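Local coordinates for 2-oxoglutarate (2OG) and Fe(II)-dependent oxygenase superfamily protein (Arabidopsis thaliana, PDB 6KWA), which probably catalyses the irreversible, 2-oxoglutarate-dependent oxidation of the plant hormone indole-3-acetic acid to inactive 2-oxoindole-3-acetic acid, so keeping auxin levels in balance, at residues 18-23 with 131-136; 122-127 with 140-145. All coordinates share one frame; numbering follows the deposited sequence.

In the fold
Both contacts rest on helix 106-133, the long helix that packs against the major sheet of the double-stranded beta-helix fold. Contact 1 lies at the surface, its centre about 19 Å from the centre of the chain, and ties the C-terminal end of that helix to helix 12-25 of the N-terminal region. Contact 2, partly buried, its centre about 14 Å from that of the chain, folds the loop that follows the helix back on its flank. Their chemistry differs accordingly: an arginine, a serine and a tyrosine meet through polar and CH-pi contacts in 18-23 with 131-136, whereas phenylalanines, an alanine and a threonine pack in 122-127 with 140-145. Ala131 touches Phe141, joining the two.

Contact 1 (18-23 with 131-136); sequences KIREAS and AESYGL
At a Schellman motif that ends helix 106-133, Arg20 of helix 12-25 meets Ser133 and Tyr134. Arg20 NH1 donates to Ser133 O over 3.0 Å, with an N-H...O angle of 148°; the acceptor lies at the edge of the guanidinium, close to its plane, while the donor is tilted from the plane of the carbonyl. An arginine suits a helix C-terminus, where main-chain carbonyls lack the amides of a further turn and the dipole would favour a positive charge.

The side chain gets there by extension: CG stands opposite the backbone N (chi1 168°), and the straight chain from CG to NE runs past Ser133 and beside the tyrosine. Ser133 OG approaches the aliphatic Arg20 CB to 3.2 Å, a van der Waals contact; the hydroxyl's hydrogen bond goes to Leu130 O of its own helix. A small residue fits where the two backbones come nearest, Arg20 CA and Ser133 CA being 6.1 Å apart.

Ser133 and Tyr134 lie within the Schellman turn itself: Leu136 N bonds to Ala131 O and Gly135 N to Glu132 O, and Gly135 has the positive phi that glycine adopts readily. Tyr134 N also reaches Ala131 O.

Just before the glycine, Tyr134 reaches back to helix 12-25. Arg20 CD sits over one face of its ring, 4.0 Å from the centroid, a CH-pi contact displaced toward the rim. Farther along the arginine, Tyr134 CE1 lies over a guanidinium face, 3.3 Å from Arg20 NE, the two planes being inclined by 29°. Glu24, one turn on in helix 12-25, accepts a hydrogen bond from Tyr134 OH and forms a salt bridge with Arg20 NE through the same OE2, so one carboxylate oxygen ties the tyrosine's phenol end to the guanidinium.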
ATOM      1  N   LYS A  18     -17.602  -7.739   5.863  1.00 42.99           N
ATOM      2  CA  LYS A  18     -17.265  -6.323   5.987  1.00 46.48           C
ATOM      3  C   LYS A  18     -16.091  -5.981   5.080  1.00 41.63           C
ATOM      4  O   LYS A  18     -16.081  -4.926   4.472  1.00 40.93           O
ATOM      5  CB  LYS A  18     -16.944  -5.950   7.445  1.00 41.35           C
ATOM      6  CG  LYS A  18     -18.182  -5.594   8.269  1.00 47.37           C
ATOM      7  CD  LYS A  18     -17.844  -5.516   9.756  1.00 45.07           C
ATOM      8  CE  LYS A  18     -19.049  -5.108  10.587  1.00 57.11           C
ATOM      9  NZ  LYS A  18     -18.668  -4.970  12.039  1.00 56.52           N
ATOM     10  N   ILE A  19     -15.093  -6.857   4.993  1.00 39.70           N
ATOM     11  CA  ILE A  19     -13.968  -6.578   4.115  1.00 36.59           C
ATOM     12  C   ILE A  19     -14.453  -6.501   2.664  1.00 41.29           C
ATOM     13  O   ILE A  19     -14.182  -5.523   1.936  1.00 38.00           O
ATOM     14  CB  ILE A  19     -12.870  -7.627   4.287  1.00 38.56           C
ATOM     15  CG1 ILE A  19     -12.122  -7.333   5.590  1.00 41.29           C
ATOM     16  CG2 ILE A  19     -11.889  -7.599   3.092  1.00 34.34           C
ATOM     17  CD1 ILE A  19     -11.299  -8.507   6.150  1.00 38.28           C
ATOM     18  N   ARG A  20     -15.202  -7.503   2.254  1.00 38.23           N
ATOM     19  CA  ARG A  20     -15.677  -7.567   0.889  1.00 34.20           C
ATOM     20  C   ARG A  20     -16.518  -6.332   0.516  1.00 38.39           C
ATOM     21  O   ARG A  20     -16.345  -5.765  -0.547  1.00 38.22           O
ATOM     22  CB  ARG A  20     -16.511  -8.817   0.696  1.00 37.16           C
ATOM     23  CG  ARG A  20     -17.284  -8.831  -0.612  1.00 39.90           C
ATOM     24  CD  ARG A  20     -17.987 -10.195  -0.788  1.00 38.74           C
ATOM     25  NE  ARG A  20     -18.994 -10.139  -1.840  1.00 37.64           N
ATOM     26  CZ  ARG A  20     -19.750 -11.170  -2.196  1.00 41.45           C
ATOM     27  NH1 ARG A  20     -19.627 -12.328  -1.573  1.00 40.79           N
ATOM     28  NH2 ARG A  20     -20.626 -11.044  -3.167  1.00 41.05           N
ATOM     29  N   GLU A  21     -17.388  -5.875   1.403  1.00 37.08           N
ATOM     30  CA  GLU A  21     -18.296  -4.815   0.997  1.00 44.35           C
ATOM     31  C   GLU A  21     -17.596  -3.475   0.987  1.00 43.67           C
ATOM     32  O   GLU A  21     -17.887  -2.635   0.129  1.00 41.09           O
ATOM     33  CB  GLU A  21     -19.525  -4.739   1.918  1.00 46.44           C
ATOM     34  CG  GLU A  21     -20.649  -5.678   1.492  1.00 57.17           C
ATOM     35  CD  GLU A  21     -21.641  -5.990   2.602  1.00 67.48           C
ATOM     36  OE1 GLU A  21     -21.919  -5.102   3.449  1.00 76.04           O
ATOM     37  OE2 GLU A  21     -22.189  -7.112   2.588  1.00 73.38           O
ATOM     38  N   ALA A  22     -16.643  -3.291   1.893  1.00 40.58           N
ATOM     39  CA  ALA A  22     -15.782  -2.117   1.824  1.00 43.03           C
ATOM     40  C   ALA A  22     -15.042  -2.074   0.500  1.00 44.52           C
ATOM     41  O   ALA A  22     -15.042  -1.053  -0.208  1.00 41.61           O
ATOM     42  CB  ALA A  22     -14.788  -2.129   2.983  1.00 39.30           C
ATOM     43  N   SER A  23     -14.466  -3.215   0.141  1.00 32.92           N
ATOM     44  CA  SER A  23     -13.627  -3.317  -1.044  1.00 37.75           C
ATOM     45  C   SER A  23     -14.397  -3.174  -2.353  1.00 40.71           C
ATOM     46  O   SER A  23     -13.861  -2.715  -3.345  1.00 39.08           O
ATOM     47  CB  SER A  23     -12.924  -4.666  -1.031  1.00 36.91           C
ATOM     48  OG  SER A  23     -12.051  -4.772   0.081  1.00 39.97           O
ATOM     49  N   ALA A 131     -10.692 -13.754  -0.698  1.00 40.76           N
ATOM     50  CA  ALA A 131     -11.123 -14.991  -1.359  1.00 41.71           C
ATOM     51  C   ALA A 131     -12.193 -15.684  -0.507  1.00 41.83           C
ATOM     52  O   ALA A 131     -13.193 -16.194  -1.011  1.00 44.38           O
ATOM     53  CB  ALA A 131      -9.957 -15.908  -1.593  1.00 42.67           C
ATOM     54  N   GLU A 132     -12.000 -15.679   0.801  1.00 43.16           N
ATOM     55  CA  GLU A 132     -12.982 -16.321   1.663  1.00 41.68           C
ATOM     56  C   GLU A 132     -14.352 -15.635   1.619  1.00 40.61           C
ATOM     57  O   GLU A 132     -15.395 -16.286   1.720  1.00 41.46           O
ATOM     58  CB  GLU A 132     -12.457 -16.370   3.102  1.00 39.47           C
ATOM     59  CG  GLU A 132     -11.234 -17.317   3.278  1.00 38.81           C
ATOM     60  CD  GLU A 132     -10.680 -17.300   4.700  1.00 40.37           C
ATOM     61  OE1 GLU A 132     -11.112 -16.452   5.528  1.00 44.20           O
ATOM     62  OE2 GLU A 132      -9.826 -18.155   5.008  1.00 50.33           O
ATOM     63  N   SER A 133     -14.370 -14.319   1.476  1.00 35.82           N
ATOM     64  CA  SER A 133     -15.633 -13.607   1.475  1.00 31.95           C
ATOM     65  C   SER A 133     -16.441 -13.913   0.224  1.00 33.87           C
ATOM     66  O   SER A 133     -17.639 -13.650   0.165  1.00 38.71           O
ATOM     67  CB  SER A 133     -15.385 -12.098   1.575  1.00 37.24           C
ATOM     68  OG  SER A 133     -14.914 -11.598   0.340  1.00 37.07           O
ATOM     69  N   TYR A 134     -15.791 -14.453  -0.790  1.00 37.31           N
ATOM     70  CA  TYR A 134     -16.509 -14.865  -1.986  1.00 39.38           C
ATOM     71  C   TYR A 134     -16.797 -16.373  -2.021  1.00 45.23           C
ATOM     72  O   TYR A 134     -17.430 -16.860  -2.969  1.00 43.16           O
ATOM     73  CB  TYR A 134     -15.707 -14.472  -3.243  1.00 41.45           C
ATOM     74  CG  TYR A 134     -15.739 -12.988  -3.564  1.00 45.43           C
ATOM     75  CD1 TYR A 134     -16.891 -12.394  -4.039  1.00 41.65           C
ATOM     76  CD2 TYR A 134     -14.612 -12.187  -3.377  1.00 41.38           C
ATOM     77  CE1 TYR A 134     -16.934 -11.019  -4.329  1.00 48.05           C
ATOM     78  CE2 TYR A 134     -14.642 -10.815  -3.648  1.00 46.22           C
ATOM     79  CZ  TYR A 134     -15.798 -10.233  -4.124  1.00 45.64           C
ATOM     80  OH  TYR A 134     -15.844  -8.876  -4.412  1.00 42.75           O
ATOM     81  N   GLY A 135     -16.327 -17.102  -1.009  1.00 42.73           N
ATOM     82  CA  GLY A 135     -16.500 -18.557  -0.960  1.00 42.07           C
ATOM     83  C   GLY A 135     -15.708 -19.318  -2.023  1.00 45.54           C
ATOM     84  O   GLY A 135     -16.088 -20.410  -2.440  1.00 46.56           O
ATOM     85  N   LEU A 136     -14.582 -18.741  -2.432  1.00 41.40           N
ATOM     86  CA  LEU A 136     -13.724 -19.304  -3.456  1.00 42.93           C
ATOM     87  C   LEU A 136     -12.966 -20.519  -2.957  1.00 46.66           C
ATOM     88  O   LEU A 136     -12.724 -20.653  -1.749  1.00 41.10           O
ATOM     89  CB  LEU A 136     -12.723 -18.260  -3.937  1.00 46.46           C
ATOM     90  CG  LEU A 136     -13.006 -17.339  -5.120  1.00 51.14           C
ATOM     91  CD1 LEU A 136     -14.466 -17.038  -5.330  1.00 45.59           C
ATOM     92  CD2 LEU A 136     -12.134 -16.079  -5.020  1.00 44.90           C
TER

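Contact 2 (122-127 with 140-145); sequences LATDLA and DFFKEW
The Phe142 ring has Thr124 CA over one face and turns its edge to the neighbouring Phe141, so that Phe142 CD2 stands over a face of the Phe141 ring, offset toward its rim; Ala127 O and Trp145 CZ2 lie at the edge of Phe141. These aromatics come from two overlapping type I beta turns, 140-143 and 142-145, in the loop between helix 106-133 and strand 147-155, which packs against that helix. Phe142 meets Thr124 at about a right angle, its CE1 3.5 Å from Thr124 CB. Its CG lies between the backbone N and carbonyl carbon (chi1 52°), directing the ring at the helix. The methyl of Ala127, short enough for the ring to come close, stands 3.7 Å from Phe142 CD2. With Phe142 cut back to an alanine, a gap is likely to open beside Thr124 and Ala127, and Phe141 would lose the ring atom over its face. Threonine suits this flank because its carbon side packs on the aromatic while OG1 bonds back to Gly121 O. Trp218 stacks on Phe141 from outside the contact, and Phe142 CZ lies 3.5 Å from Thr124 O.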
ATOM      1  N   LEU A 122       0.342  -9.564   6.952  1.00 42.85           N
ATOM      2  CA  LEU A 122      -0.973  -8.900   6.965  1.00 38.25           C
ATOM      3  C   LEU A 122      -1.610  -8.858   5.573  1.00 39.95           C
ATOM      4  O   LEU A 122      -2.833  -9.042   5.432  1.00 40.15           O
ATOM      5  CB  LEU A 122      -0.855  -7.481   7.516  1.00 38.58           C
ATOM      6  CG  LEU A 122      -2.129  -6.616   7.510  1.00 40.35           C
ATOM      7  CD1 LEU A 122      -3.235  -7.287   8.296  1.00 41.94           C
ATOM      8  CD2 LEU A 122      -1.905  -5.235   8.053  1.00 42.39           C
ATOM      9  N   ALA A 123      -0.793  -8.601   4.552  1.00 36.59           N
ATOM     10  CA  ALA A 123      -1.276  -8.482   3.176  1.00 42.44           C
ATOM     11  C   ALA A 123      -1.811  -9.816   2.666  1.00 43.70           C
ATOM     12  O   ALA A 123      -2.849  -9.864   1.998  1.00 40.90           O
ATOM     13  CB  ALA A 123      -0.170  -7.965   2.257  1.00 39.87           C
ATOM     14  N   THR A 124      -1.114 -10.895   2.990  1.00 41.94           N
ATOM     15  CA  THR A 124      -1.559 -12.230   2.581  1.00 44.80           C
ATOM     16  C   THR A 124      -2.789 -12.674   3.388  1.00 42.47           C
ATOM     17  O   THR A 124      -3.666 -13.353   2.854  1.00 43.02           O
ATOM     18  CB  THR A 124      -0.442 -13.276   2.735  1.00 40.26           C
ATOM     19  OG1 THR A 124      -0.017 -13.287   4.094  1.00 49.44           O
ATOM     20  CG2 THR A 124       0.739 -12.937   1.829  1.00 40.22           C
ATOM     21  N   ASP A 125      -2.867 -12.300   4.662  1.00 36.96           N
ATOM     22  CA  ASP A 125      -4.098 -12.522   5.414  1.00 38.28           C
ATOM     23  C   ASP A 125      -5.332 -11.790   4.804  1.00 37.82           C
ATOM     24  O   ASP A 125      -6.425 -12.345   4.783  1.00 39.54           O
ATOM     25  CB  ASP A 125      -3.938 -12.095   6.873  1.00 39.39           C
ATOM     26  CG  ASP A 125      -3.021 -13.046   7.671  1.00 55.85           C
ATOM     27  OD1 ASP A 125      -2.728 -14.165   7.185  1.00 51.20           O
ATOM     28  OD2 ASP A 125      -2.625 -12.689   8.808  1.00 53.66           O
ATOM     29  N   LEU A 126      -5.188 -10.521   4.431  1.00 34.89           N
ATOM     30  CA  LEU A 126      -6.305  -9.737   3.847  1.00 35.43           C
ATOM     31  C   LEU A 126      -6.651 -10.335   2.500  1.00 40.28           C
ATOM     32  O   LEU A 126      -7.805 -10.448   2.146  1.00 35.47           O
ATOM     33  CB  LEU A 126      -5.944  -8.262   3.709  1.00 34.27           C
ATOM     34  CG  LEU A 126      -5.709  -7.525   5.049  1.00 37.87           C
ATOM     35  CD1 LEU A 126      -5.141  -6.101   4.833  1.00 39.53           C
ATOM     36  CD2 LEU A 126      -6.990  -7.446   5.844  1.00 37.80           C
ATOM     37  N   ALA A 127      -5.639 -10.737   1.739  1.00 39.32           N
ATOM     38  CA  ALA A 127      -5.925 -11.339   0.441  1.00 38.11           C
ATOM     39  C   ALA A 127      -6.731 -12.640   0.607  1.00 41.78           C
ATOM     40  O   ALA A 127      -7.722 -12.852  -0.086  1.00 42.14           O
ATOM     41  CB  ALA A 127      -4.640 -11.613  -0.297  1.00 38.28           C
ATOM     42  N   ASP A 140      -5.516 -19.826  -2.006  1.00 48.07           N
ATOM     43  CA  ASP A 140      -4.077 -19.653  -2.040  1.00 53.44           C
ATOM     44  C   ASP A 140      -3.657 -18.878  -3.297  1.00 50.12           C
ATOM     45  O   ASP A 140      -2.512 -18.979  -3.718  1.00 46.60           O
ATOM     46  CB  ASP A 140      -3.391 -21.026  -2.051  1.00 55.78           C
ATOM     47  CG  ASP A 140      -3.372 -21.703  -0.685  1.00 63.90           C
ATOM     48  OD1 ASP A 140      -3.683 -21.053   0.345  1.00 65.26           O
ATOM     49  OD2 ASP A 140      -3.134 -22.933  -0.664  1.00 70.01           O
ATOM     50  N   PHE A 141      -4.569 -18.110  -3.893  1.00 47.47           N
ATOM     51  CA  PHE A 141      -4.313 -17.518  -5.214  1.00 44.70           C
ATOM     52  C   PHE A 141      -3.110 -16.581  -5.250  1.00 45.51           C
ATOM     53  O   PHE A 141      -2.479 -16.367  -6.299  1.00 46.46           O
ATOM     54  CB  PHE A 141      -5.544 -16.759  -5.721  1.00 42.09           C
ATOM     55  CG  PHE A 141      -5.890 -15.541  -4.923  1.00 41.14           C
ATOM     56  CD1 PHE A 141      -5.483 -14.285  -5.352  1.00 47.45           C
ATOM     57  CD2 PHE A 141      -6.655 -15.633  -3.767  1.00 43.86           C
ATOM     58  CE1 PHE A 141      -5.849 -13.124  -4.636  1.00 44.27           C
ATOM     59  CE2 PHE A 141      -7.028 -14.481  -3.056  1.00 43.01           C
ATOM     60  CZ  PHE A 141      -6.610 -13.231  -3.488  1.00 42.12           C
ATOM     61  N   PHE A 142      -2.790 -16.007  -4.099  1.00 50.32           N
ATOM     62  CA  PHE A 142      -1.794 -14.943  -4.064  1.00 52.99           C
ATOM     63  C   PHE A 142      -0.375 -15.486  -3.850  1.00 55.32           C
ATOM     64  O   PHE A 142       0.592 -14.731  -3.973  1.00 55.79           O
ATOM     65  CB  PHE A 142      -2.175 -13.953  -2.954  1.00 45.88           C
ATOM     66  CG  PHE A 142      -2.402 -14.630  -1.646  1.00 49.41           C
ATOM     67  CD1 PHE A 142      -1.340 -14.972  -0.826  1.00 48.30           C
ATOM     68  CD2 PHE A 142      -3.677 -15.033  -1.284  1.00 49.70           C
ATOM     69  CE1 PHE A 142      -1.550 -15.658   0.349  1.00 49.05           C
ATOM     70  CE2 PHE A 142      -3.879 -15.728  -0.098  1.00 50.77           C
ATOM     71  CZ  PHE A 142      -2.821 -16.027   0.716  1.00 45.98           C
ATOM     72  N   LYS A 143      -0.227 -16.800  -3.659  1.00 54.37           N
ATOM     73  CA  LYS A 143       1.016 -17.323  -3.065  1.00 58.40           C
ATOM     74  C   LYS A 143       2.270 -17.226  -3.911  1.00 56.06           C
ATOM     75  O   LYS A 143       3.372 -17.267  -3.374  1.00 58.78           O
ATOM     76  CB  LYS A 143       0.866 -18.810  -2.688  1.00 54.66           C
ATOM     77  CG  LYS A 143       0.350 -19.074  -1.278  1.00 61.66           C
ATOM     78  CD  LYS A 143       0.737 -20.530  -0.887  1.00 65.68           C
ATOM     79  CE  LYS A 143       0.283 -20.893   0.531  1.00 62.71           C
ATOM     80  NZ  LYS A 143      -0.149 -22.309   0.688  1.00 70.38           N
ATOM     81  N   GLU A 144       2.123 -17.001  -5.203  1.00 60.56           N
ATOM     82  CA  GLU A 144       3.300 -16.815  -6.040  1.00 60.51           C
ATOM     83  C   GLU A 144       3.397 -15.354  -6.477  1.00 63.63           C
ATOM     84  O   GLU A 144       4.111 -15.026  -7.427  1.00 67.78           O
ATOM     85  CB  GLU A 144       3.243 -17.710  -7.281  1.00 65.85           C
ATOM     86  CG  GLU A 144       2.945 -19.197  -7.047  1.00 64.59           C
ATOM     87  CD  GLU A 144       3.921 -19.886  -6.116  1.00 75.61           C
ATOM     88  OE1 GLU A 144       5.089 -19.447  -6.015  1.00 81.67           O
ATOM     89  OE2 GLU A 144       3.513 -20.883  -5.483  1.00 79.67           O
ATOM     90  N   TRP A 145       2.643 -14.485  -5.811  1.00 58.76           N
ATOM     91  CA  TRP A 145       2.636 -13.074  -6.167  1.00 55.26           C
ATOM     92  C   TRP A 145       3.666 -12.307  -5.359  1.00 51.67           C
ATOM     93  O   TRP A 145       3.666 -12.357  -4.138  1.00 53.79           O
ATOM     94  CB  TRP A 145       1.244 -12.461  -5.944  1.00 55.27           C
ATOM     95  CG  TRP A 145       0.178 -13.010  -6.829  1.00 53.50           C
ATOM     96  CD1 TRP A 145       0.285 -14.054  -7.707  1.00 54.67           C
ATOM     97  CD2 TRP A 145      -1.165 -12.533  -6.932  1.00 49.46           C
ATOM     98  NE1 TRP A 145      -0.919 -14.263  -8.341  1.00 54.64           N
ATOM     99  CE2 TRP A 145      -1.825 -13.341  -7.886  1.00 48.86           C
ATOM    100  CE3 TRP A 145      -1.881 -11.513  -6.299  1.00 47.57           C
ATOM    101  CZ2 TRP A 145      -3.156 -13.152  -8.228  1.00 51.43           C
ATOM    102  CZ3 TRP A 145      -3.210 -11.321  -6.641  1.00 48.00           C
ATOM    103  CH2 TRP A 145      -3.833 -12.129  -7.603  1.00 48.32           C
TER